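Local atomic coordinates of ribonuclease (Nicotiana glutinosa, PDB entry 1IYB), a protein that probably cleaves single-stranded RNA as a ribonuclease of the T2 family and binds guanosine-5'-monophosphate in a base-recognising pocket. Residues Lys25-Tyr30 and Leu83-Gly88; Gln78-Leu83 and Ala92-Glu97; Pro160-Asn165 and Gly197-Ser202. One frame throughout, in Å; residues are numbered along the deposited sequence.

In the fold
Following the chain from the N terminus, loop residues 25-30, beyond helix 18-21, pair with 83-88 in contact 1, a surface disulfide that closes a 52-residue excursion including strand 41-48 and helix 73-79. Before it closes, contact 2 has opened: 78-83, leaving helix 73-79, meets 92-97 on helix 91-102 only nine residues later. The two contacts therefore cross and share L83, and both touch the guanosine-5'-monophosphate. Contact 3 follows in series, on the opposite side of the chain's centre from contact 2; its disulfide closes the 31-residue excursion through strand 172-182 and fastens strand 161-166, outermost within this chain in the four-stranded antiparallel sheet, to the C-terminal loop 197-202.

Contact 1 (Lys25-Tyr30 and Leu83-Gly88); sequences KQSCCY and LACPSG. With 5GP (guanosine-5'-monophosphate), chain C.
C29 and C85 both hold SG anti to the carbonyl carbon (chi1 -75° and -71°), and from these positions the two sulfurs join in a disulfide between two irregular loops of the RNase T2 fold. The S-S torsion of 94° is close to the relaxed value for such a bond. OG of S27 lies 3.6 Å from C85 SG, at the flank of the bridge. Next to it, C29 N donates a backbone hydrogen bond to L83 O at 2.9 Å. The same two residues meet a second time in a C-H contact, L83 CA lying 3.2 Å from C29 O. A water bridges C29 O, A84 O and G88 N, accepting from G88 N. The peptide bond before P86 is cis. L83 is gripped at both backbone polar atoms: its carbonyl by C29, while L83 N donates to O6 of the guanine at 2.8 Å. A84 CB lies 3.7 Å from N7 of the base. L83 and A84, just before the bridged C85, line the base pocket. At the far end, S87 OG donates to Y30 O at 2.7 Å, almost in line with the C=O bond.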
loop_
_atom_site.group_PDB
_atom_site.type_symbol
_atom_site.label_atom_id
_atom_site.label_comp_id
_atom_site.label_asym_id
_atom_site.label_seq_id
_atom_site.Cartn_x
_atom_site.Cartn_y
_atom_site.Cartn_z
ATOM N N LYS A 25 -17.111 15.152 6.017
ATOM C CA LYS A 25 -16.805 15.654 7.351
ATOM C C LYS A 25 -15.361 16.140 7.433
ATOM O O LYS A 25 -15.008 16.908 8.327
ATOM C CB LYS A 25 -17.046 14.563 8.397
ATOM C CG LYS A 25 -18.498 14.127 8.510
ATOM C CD LYS A 25 -18.689 13.117 9.633
ATOM C CE LYS A 25 -20.147 12.703 9.761
ATOM N NZ LYS A 25 -21.035 13.872 10.023
ATOM N N GLN A 26 -14.530 15.686 6.498
ATOM C CA GLN A 26 -13.127 16.083 6.463
ATOM C C GLN A 26 -12.984 17.381 5.674
ATOM O O GLN A 26 -13.845 17.722 4.862
ATOM C CB GLN A 26 -12.277 14.996 5.804
ATOM C CG GLN A 26 -12.432 13.620 6.419
ATOM C CD GLN A 26 -11.476 12.610 5.815
ATOM O OE1 GLN A 26 -10.265 12.682 6.024
ATOM N NE2 GLN A 26 -12.017 11.665 5.053
ATOM N N SER A 27 -11.894 18.099 5.909
ATOM C CA SER A 27 -11.664 19.359 5.217
ATOM C C SER A 27 -11.007 19.165 3.860
ATOM O O SER A 27 -10.292 18.190 3.630
ATOM C CB SER A 27 -10.778 20.276 6.064
ATOM O OG SER A 27 -9.472 19.740 6.194
ATOM N N CYS A 28 -11.275 20.106 2.963
ATOM C CA CYS A 28 -10.687 20.119 1.631
ATOM C C CYS A 28 -10.257 21.577 1.473
ATOM O O CYS A 28 -10.835 22.463 2.104
ATOM C CB CYS A 28 -11.722 19.731 0.559
ATOM S SG CYS A 28 -12.552 21.124 -0.280
ATOM N N CYS A 29 -9.236 21.818 0.659
ATOM C CA CYS A 29 -8.730 23.168 0.427
ATOM C C CYS A 29 -8.509 23.395 -1.061
ATOM O O CYS A 29 -7.964 22.530 -1.747
ATOM C CB CYS A 29 -7.399 23.371 1.158
ATOM S SG CYS A 29 -7.549 23.583 2.959
ATOM N N TYR A 30 -8.934 24.549 -1.564
ATOM C CA TYR A 30 -8.732 24.850 -2.975
ATOM C C TYR A 30 -7.256 25.163 -3.199
ATOM O O TYR A 30 -6.555 25.576 -2.271
ATOM C CB TYR A 30 -9.546 26.074 -3.409
ATOM C CG TYR A 30 -11.046 25.959 -3.249
ATOM C CD1 TYR A 30 -11.690 24.722 -3.299
ATOM C CD2 TYR A 30 -11.828 27.101 -3.097
ATOM C CE1 TYR A 30 -13.083 24.631 -3.201
ATOM C CE2 TYR A 30 -13.213 27.023 -2.999
ATOM C CZ TYR A 30 -13.832 25.789 -3.051
ATOM O OH TYR A 30 -15.203 25.724 -2.957
ATOM N N LEU A 83 -6.901 19.063 -3.934
ATOM C CA LEU A 83 -7.922 19.604 -3.047
ATOM C C LEU A 83 -7.597 19.309 -1.585
ATOM O O LEU A 83 -8.452 19.436 -0.713
ATOM C CB LEU A 83 -9.292 19.027 -3.413
ATOM C CG LEU A 83 -9.829 19.453 -4.781
ATOM C CD1 LEU A 83 -11.086 18.663 -5.115
ATOM C CD2 LEU A 83 -10.120 20.947 -4.771
ATOM N N ALA A 84 -6.354 18.922 -1.322
ATOM C CA ALA A 84 -5.921 18.620 0.040
ATOM C C ALA A 84 -5.529 19.899 0.787
ATOM O O ALA A 84 -5.231 20.923 0.175
ATOM C CB ALA A 84 -4.743 17.650 0.007
ATOM N N CYS A 85 -5.534 19.836 2.116
ATOM C CA CYS A 85 -5.171 20.990 2.932
ATOM C C CYS A 85 -3.758 20.863 3.490
ATOM O O CYS A 85 -3.312 19.765 3.817
ATOM C CB CYS A 85 -6.141 21.148 4.102
ATOM S SG CYS A 85 -7.821 21.696 3.666
ATOM N N PRO A 86 -3.035 21.990 3.611
ATOM C CA PRO A 86 -3.476 23.343 3.255
ATOM C C PRO A 86 -3.388 23.566 1.746
ATOM O O PRO A 86 -2.812 22.747 1.033
ATOM C CB PRO A 86 -2.507 24.225 4.032
ATOM C CG PRO A 86 -1.244 23.445 3.955
ATOM C CD PRO A 86 -1.700 22.027 4.236
ATOM N N SER A 87 -3.957 24.671 1.267
ATOM C CA SER A 87 -3.943 24.990 -0.159
ATOM C C SER A 87 -2.571 24.743 -0.768
ATOM O O SER A 87 -1.566 25.269 -0.286
ATOM C CB SER A 87 -4.341 26.451 -0.382
ATOM O OG SER A 87 -5.665 26.688 0.065
ATOM N N GLY A 88 -2.529 23.949 -1.835
ATOM C CA GLY A 88 -1.255 23.642 -2.467
ATOM C C GLY A 88 -1.120 24.071 -3.915
ATOM O O GLY A 88 -2.042 24.646 -4.495
HETATM P P 5GP C . -3.890 7.015 -4.507
HETATM O O1P 5GP C . -3.379 5.670 -4.229
HETATM O O2P 5GP C . -3.418 7.543 -5.848
HETATM O O3P 5GP C . -5.455 7.038 -4.415
HETATM O "O5'" 5GP C . -3.424 8.119 -3.391
HETATM C "C5'" 5GP C . -3.968 9.490 -3.385
HETATM C "C4'" 5GP C . -3.412 10.396 -2.261
HETATM O "O4'" 5GP C . -3.103 11.715 -2.898
HETATM C "C3'" 5GP C . -4.310 10.788 -1.090
HETATM O "O3'" 5GP C . -4.324 9.840 -0.033
HETATM C "C2'" 5GP C . -3.759 12.136 -0.613
HETATM O "O2'" 5GP C . -2.696 11.981 0.351
HETATM C "C1'" 5GP C . -3.289 12.780 -1.907
HETATM N N9 5GP C . -4.059 13.929 -2.481
HETATM C C8 5GP C . -3.677 15.240 -2.661
HETATM N N7 5GP C . -4.545 16.001 -3.295
HETATM C C5 5GP C . -5.596 15.097 -3.550
HETATM C C6 5GP C . -6.840 15.338 -4.221
HETATM O O6 5GP C . -7.248 16.385 -4.712
HETATM N N1 5GP C . -7.642 14.155 -4.278
HETATM C C2 5GP C . -7.256 12.926 -3.747
HETATM N N2 5GP C . -8.168 11.946 -3.912
HETATM N N3 5GP C . -6.088 12.697 -3.118
HETATM C C4 5GP C . -5.308 13.830 -3.056
HETATM O O HOH W 1 -4.976 22.384 -2.131
#

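Contact 2 (Gln78-Leu83 and Ala92-Glu97); sequences QNWPTL and AFWSHE. With 5GP (guanosine-5'-monophosphate), chain C.
W80 turns its edge onto one face of F93, NE1 standing 3.7 Å above the F93 ring toward the rim, in an offset edge-to-face pair with planes at 90°. The opposite face of F93 lies against the guanine of the bound nucleotide, with C5 of the base 3.5 Å above the ring centre. W94 completes this aromatic cluster: its pyrrole edge meets one face of W80, planes at 73°, and its NE1 donates to W80 O (2.8 Å) in the carbonyl plane, on a lone pair. That bond joins helix 91-102 to the chain just beyond the end of helix 73-79. T82 has OG1 anti to its backbone N (chi1 177°), from where OG1 donates to N7 of the base at 2.8 Å. H96 NE2 donates to O5' of the nucleotide. E97 rests CB and CG about 4.0 Å from W80 CZ2, and its OE2 is hydrogen-bonded to W46. An alanine in place of F93 would probably leave this face of the guanine, and the edge of W80, without the ring they meet. Stacking suits any flat base and N7 is common to purines, whereas the L83 amide facing O6 suits guanine over adenine, consistent with guanine recognition.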
loop_
_atom_site.group_PDB
_atom_site.type_symbol
_atom_site.label_atom_id
_atom_site.label_comp_id
_atom_site.label_asym_id
_atom_site.label_seq_id
_atom_site.Cartn_x
_atom_site.Cartn_y
_atom_site.Cartn_z
ATOM N N GLN A 78 -4.795 23.065 -14.591
ATOM C CA GLN A 78 -6.215 23.142 -14.902
ATOM C C GLN A 78 -6.959 21.818 -14.773
ATOM O O GLN A 78 -8.100 21.789 -14.306
ATOM C CB GLN A 78 -6.413 23.678 -16.324
ATOM C CG GLN A 78 -5.906 25.093 -16.518
ATOM C CD GLN A 78 -6.465 26.045 -15.481
ATOM O OE1 GLN A 78 -7.679 26.148 -15.314
ATOM N NE2 GLN A 78 -5.580 26.744 -14.776
ATOM N N ASN A 79 -6.306 20.725 -15.161
ATOM C CA ASN A 79 -6.944 19.414 -15.158
ATOM C C ASN A 79 -6.619 18.421 -14.052
ATOM O O ASN A 79 -7.295 17.394 -13.931
ATOM C CB ASN A 79 -6.686 18.729 -16.500
ATOM C CG ASN A 79 -7.315 19.470 -17.656
ATOM O OD1 ASN A 79 -6.684 20.319 -18.291
ATOM N ND2 ASN A 79 -8.573 19.163 -17.925
ATOM N N TRP A 80 -5.600 18.717 -13.254
ATOM C CA TRP A 80 -5.176 17.818 -12.179
ATOM C C TRP A 80 -4.996 18.599 -10.875
ATOM O O TRP A 80 -3.938 18.540 -10.247
ATOM C CB TRP A 80 -3.846 17.178 -12.576
ATOM C CG TRP A 80 -3.547 15.844 -11.967
ATOM C CD1 TRP A 80 -3.833 15.422 -10.699
ATOM C CD2 TRP A 80 -2.840 14.772 -12.597
ATOM N NE1 TRP A 80 -3.344 14.147 -10.502
ATOM C CE2 TRP A 80 -2.730 13.726 -11.652
ATOM C CE3 TRP A 80 -2.287 14.594 -13.875
ATOM C CZ2 TRP A 80 -2.090 12.519 -11.944
ATOM C CZ3 TRP A 80 -1.652 13.398 -14.165
ATOM C CH2 TRP A 80 -1.559 12.373 -13.201
ATOM N N PRO A 81 -6.027 19.339 -10.444
ATOM C CA PRO A 81 -5.885 20.105 -9.202
ATOM C C PRO A 81 -5.851 19.268 -7.933
ATOM O O PRO A 81 -6.389 18.158 -7.887
ATOM C CB PRO A 81 -7.099 21.030 -9.230
ATOM C CG PRO A 81 -8.137 20.175 -9.899
ATOM C CD PRO A 81 -7.357 19.549 -11.045
ATOM N N THR A 82 -5.207 19.814 -6.907
ATOM C CA THR A 82 -5.147 19.158 -5.610
ATOM C C THR A 82 -6.182 19.851 -4.726
ATOM O O THR A 82 -6.340 21.075 -4.781
ATOM C CB THR A 82 -3.756 19.277 -4.948
ATOM O OG1 THR A 82 -3.803 18.670 -3.651
ATOM C CG2 THR A 82 -3.343 20.740 -4.796
ATOM N N LEU A 83 -6.901 19.063 -3.934
ATOM C CA LEU A 83 -7.922 19.604 -3.047
ATOM C C LEU A 83 -7.597 19.309 -1.585
ATOM O O LEU A 83 -8.452 19.436 -0.713
ATOM C CB LEU A 83 -9.292 19.027 -3.413
ATOM C CG LEU A 83 -9.829 19.453 -4.781
ATOM C CD1 LEU A 83 -11.086 18.663 -5.115
ATOM C CD2 LEU A 83 -10.120 20.947 -4.771
ATOM N N ALA A 92 2.802 18.256 -4.852
ATOM C CA ALA A 92 2.845 17.129 -3.922
ATOM C C ALA A 92 1.920 16.015 -4.408
ATOM O O ALA A 92 2.226 14.828 -4.270
ATOM C CB ALA A 92 2.435 17.579 -2.521
ATOM N N PHE A 93 0.787 16.406 -4.982
ATOM C CA PHE A 93 -0.189 15.451 -5.489
ATOM C C PHE A 93 0.386 14.744 -6.720
ATOM O O PHE A 93 0.354 13.515 -6.809
ATOM C CB PHE A 93 -1.484 16.205 -5.831
ATOM C CG PHE A 93 -2.653 15.320 -6.210
ATOM C CD1 PHE A 93 -2.723 13.992 -5.801
ATOM C CD2 PHE A 93 -3.712 15.850 -6.942
ATOM C CE1 PHE A 93 -3.833 13.205 -6.113
ATOM C CE2 PHE A 93 -4.828 15.073 -7.261
ATOM C CZ PHE A 93 -4.888 13.745 -6.845
ATOM N N TRP A 94 0.928 15.518 -7.655
ATOM C CA TRP A 94 1.507 14.944 -8.869
ATOM C C TRP A 94 2.690 14.034 -8.542
ATOM O O TRP A 94 2.842 12.952 -9.127
ATOM C CB TRP A 94 1.938 16.059 -9.832
ATOM C CG TRP A 94 0.817 17.011 -10.129
ATOM C CD1 TRP A 94 -0.513 16.705 -10.206
ATOM C CD2 TRP A 94 0.919 18.420 -10.366
ATOM N NE1 TRP A 94 -1.246 17.837 -10.469
ATOM C CE2 TRP A 94 -0.395 18.905 -10.573
ATOM C CE3 TRP A 94 1.990 19.321 -10.424
ATOM C CZ2 TRP A 94 -0.668 20.252 -10.833
ATOM C CZ3 TRP A 94 1.718 20.663 -10.683
ATOM C CH2 TRP A 94 0.397 21.112 -10.884
ATOM N N SER A 95 3.523 14.466 -7.599
ATOM C CA SER A 95 4.683 13.673 -7.198
ATOM C C SER A 95 4.219 12.341 -6.622
ATOM O O SER A 95 4.769 11.291 -6.944
ATOM C CB SER A 95 5.512 14.418 -6.149
ATOM O OG SER A 95 6.588 13.609 -5.694
ATOM N N HIS A 96 3.202 12.394 -5.768
ATOM C CA HIS A 96 2.654 11.192 -5.153
ATOM C C HIS A 96 2.140 10.207 -6.203
ATOM O O HIS A 96 2.392 9.005 -6.119
ATOM C CB HIS A 96 1.513 11.565 -4.201
ATOM C CG HIS A 96 0.745 10.387 -3.691
ATOM N ND1 HIS A 96 1.253 9.517 -2.752
ATOM C CD2 HIS A 96 -0.482 9.915 -4.016
ATOM C CE1 HIS A 96 0.372 8.559 -2.520
ATOM N NE2 HIS A 96 -0.690 8.777 -3.275
ATOM N N GLU A 97 1.414 10.712 -7.193
ATOM C CA GLU A 97 0.883 9.840 -8.226
ATOM C C GLU A 97 1.991 9.205 -9.057
ATOM O O GLU A 97 1.896 8.033 -9.432
ATOM C CB GLU A 97 -0.105 10.610 -9.111
ATOM C CG GLU A 97 -1.384 10.993 -8.365
ATOM C CD GLU A 97 -2.159 9.780 -7.863
ATOM O OE1 GLU A 97 -2.593 9.788 -6.690
ATOM O OE2 GLU A 97 -2.341 8.822 -8.646
HETATM P P 5GP C . -3.890 7.015 -4.507
HETATM O O1P 5GP C . -3.379 5.670 -4.229
HETATM O O2P 5GP C . -3.418 7.543 -5.848
HETATM O O3P 5GP C . -5.455 7.038 -4.415
HETATM O "O5'" 5GP C . -3.424 8.119 -3.391
HETATM C "C5'" 5GP C . -3.968 9.490 -3.385
HETATM C "C4'" 5GP C . -3.412 10.396 -2.261
HETATM O "O4'" 5GP C . -3.103 11.715 -2.898
HETATM C "C3'" 5GP C . -4.310 10.788 -1.090
HETATM O "O3'" 5GP C . -4.324 9.840 -0.033
HETATM C "C2'" 5GP C . -3.759 12.136 -0.613
HETATM O "O2'" 5GP C . -2.696 11.981 0.351
HETATM C "C1'" 5GP C . -3.289 12.780 -1.907
HETATM N N9 5GP C . -4.059 13.929 -2.481
HETATM C C8 5GP C . -3.677 15.240 -2.661
HETATM N N7 5GP C . -4.545 16.001 -3.295
HETATM C C5 5GP C . -5.596 15.097 -3.550
HETATM C C6 5GP C . -6.840 15.338 -4.221
HETATM O O6 5GP C . -7.248 16.385 -4.712
HETATM N N1 5GP C . -7.642 14.155 -4.278
HETATM C C2 5GP C . -7.256 12.926 -3.747
HETATM N N2 5GP C . -8.168 11.946 -3.912
HETATM N N3 5GP C . -6.088 12.697 -3.118
HETATM C C4 5GP C . -5.308 13.830 -3.056
#

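Contact 3 (Pro160-Asn165 and Gly197-Ser202); sequences PGIECN and GKCGSS
A disulfide-anchored backbone contact fastens strand 161-166, outermost within this chain in the four-stranded antiparallel sheet, to the irregular loop that leads into strand 202-204. C164 SG and C199 SG are bonded at 2.0 Å, and the torsion about the S-S bond, 96°, is near the relaxed value. Both cysteines hold SG anti to the carbonyl carbon and beside the backbone N, chi1 being near -65° in each. The bridge is reinforced by one hydrogen bond close by: C164 N donates to G197 O at 2.9 Å. Two C-H contacts accompany it, G197 CA to I162 O at 3.3 Å and E163 CA to G197 O at 3.6 Å. The two backbones come so near here that a CB on G197 would probably crowd I162 O. In this sheet of the RNase T2 fold one edge of 161-166 is paired with strand 172-182, as in the backbone bonds of E163 with Y175 and Q176, and the loop meets the other edge at C164. I162 directs CG2 to 4.0 Å from C199 SG and also packs against L145, I148 and K149 of helix 145-156. E163 has CG anti to its backbone N, which brings CG to 3.9 Å from G197 O; farther out, OE1 accepts a hydrogen bond from Q176 NE2 and is hydrogen-bonded to Y178 OH. K198 sets its CB 4.1 Å from C164 O, while its NZ stays 6.6 Å from E163 OE2, with no direct ion pair between them.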
loop_
_atom_site.group_PDB
_atom_site.type_symbol
_atom_site.label_atom_id
_atom_site.label_comp_id
_atom_site.label_asym_id
_atom_site.label_seq_id
_atom_site.Cartn_x
_atom_site.Cartn_y
_atom_site.Cartn_z
ATOM N N PRO A 160 -17.840 2.003 -17.520
ATOM C CA PRO A 160 -17.000 2.569 -16.464
ATOM C C PRO A 160 -17.232 1.943 -15.095
ATOM O O PRO A 160 -18.224 1.248 -14.863
ATOM C CB PRO A 160 -17.412 4.030 -16.467
ATOM C CG PRO A 160 -18.893 3.917 -16.669
ATOM C CD PRO A 160 -18.989 2.887 -17.795
ATOM N N GLY A 161 -16.293 2.205 -14.193
ATOM C CA GLY A 161 -16.404 1.749 -12.822
ATOM C C GLY A 161 -16.796 2.994 -12.047
ATOM O O GLY A 161 -16.228 4.067 -12.275
ATOM N N ILE A 162 -17.768 2.874 -11.150
ATOM C CA ILE A 162 -18.226 4.018 -10.369
ATOM C C ILE A 162 -17.962 3.822 -8.875
ATOM O O ILE A 162 -18.346 2.803 -8.300
ATOM C CB ILE A 162 -19.742 4.253 -10.570
ATOM C CG1 ILE A 162 -20.075 4.315 -12.064
ATOM C CG2 ILE A 162 -20.162 5.538 -9.873
ATOM C CD1 ILE A 162 -19.387 5.441 -12.815
ATOM N N GLU A 163 -17.308 4.799 -8.253
ATOM C CA GLU A 163 -17.005 4.738 -6.826
ATOM C C GLU A 163 -17.741 5.859 -6.115
ATOM O O GLU A 163 -17.783 6.989 -6.602
ATOM C CB GLU A 163 -15.504 4.904 -6.578
ATOM C CG GLU A 163 -15.103 4.704 -5.123
ATOM C CD GLU A 163 -13.702 5.206 -4.819
ATOM O OE1 GLU A 163 -12.879 5.290 -5.753
ATOM O OE2 GLU A 163 -13.425 5.507 -3.640
ATOM N N CYS A 164 -18.310 5.543 -4.957
ATOM C CA CYS A 164 -19.046 6.518 -4.167
ATOM C C CYS A 164 -18.444 6.691 -2.786
ATOM O O CYS A 164 -17.734 5.818 -2.292
ATOM C CB CYS A 164 -20.502 6.068 -3.993
ATOM S SG CYS A 164 -21.446 6.023 -5.545
ATOM N N ASN A 165 -18.708 7.844 -2.185
ATOM C CA ASN A 165 -18.278 8.109 -0.821
ATOM C C ASN A 165 -19.491 8.759 -0.165
ATOM O O ASN A 165 -20.556 8.837 -0.781
ATOM C CB ASN A 165 -17.014 8.992 -0.759
ATOM C CG ASN A 165 -17.254 10.447 -1.140
ATOM O OD1 ASN A 165 -16.417 11.306 -0.847
ATOM N ND2 ASN A 165 -18.362 10.730 -1.798
ATOM N N GLY A 197 -17.478 -0.471 -5.468
ATOM C CA GLY A 197 -17.889 0.913 -5.623
ATOM C C GLY A 197 -18.487 1.559 -4.385
ATOM O O GLY A 197 -18.321 2.761 -4.174
ATOM N N LYS A 198 -19.181 0.768 -3.569
ATOM C CA LYS A 198 -19.818 1.271 -2.352
ATOM C C LYS A 198 -20.933 2.262 -2.677
ATOM O O LYS A 198 -21.173 3.208 -1.924
ATOM C CB LYS A 198 -18.789 1.950 -1.438
ATOM C CG LYS A 198 -17.713 1.025 -0.894
ATOM C CD LYS A 198 -16.774 1.770 0.046
ATOM C CE LYS A 198 -15.710 0.845 0.620
ATOM N NZ LYS A 198 -14.777 1.568 1.537
ATOM N N CYS A 199 -21.613 2.040 -3.797
ATOM C CA CYS A 199 -22.699 2.918 -4.220
ATOM C C CYS A 199 -24.077 2.318 -3.984
ATOM O O CYS A 199 -24.248 1.102 -3.998
ATOM C CB CYS A 199 -22.596 3.223 -5.711
ATOM S SG CYS A 199 -21.140 4.152 -6.273
ATOM N N GLY A 200 -25.062 3.188 -3.785
ATOM C CA GLY A 200 -26.425 2.728 -3.605
ATOM C C GLY A 200 -27.048 2.687 -4.988
ATOM O O GLY A 200 -26.409 3.102 -5.958
ATOM N N SER A 201 -28.275 2.190 -5.097
ATOM C CA SER A 201 -28.950 2.121 -6.390
ATOM C C SER A 201 -29.105 3.521 -6.987
ATOM O O SER A 201 -29.050 3.697 -8.206
ATOM C CB SER A 201 -30.323 1.460 -6.235
ATOM O OG SER A 201 -31.120 2.160 -5.295
ATOM N N SER A 202 -29.310 4.508 -6.120
ATOM C CA SER A 202 -29.446 5.897 -6.543
ATOM C C SER A 202 -28.450 6.719 -5.732
ATOM O O SER A 202 -28.342 6.548 -4.513
ATOM C CB SER A 202 -30.870 6.408 -6.296
ATOM O OG SER A 202 -31.162 6.459 -4.912
#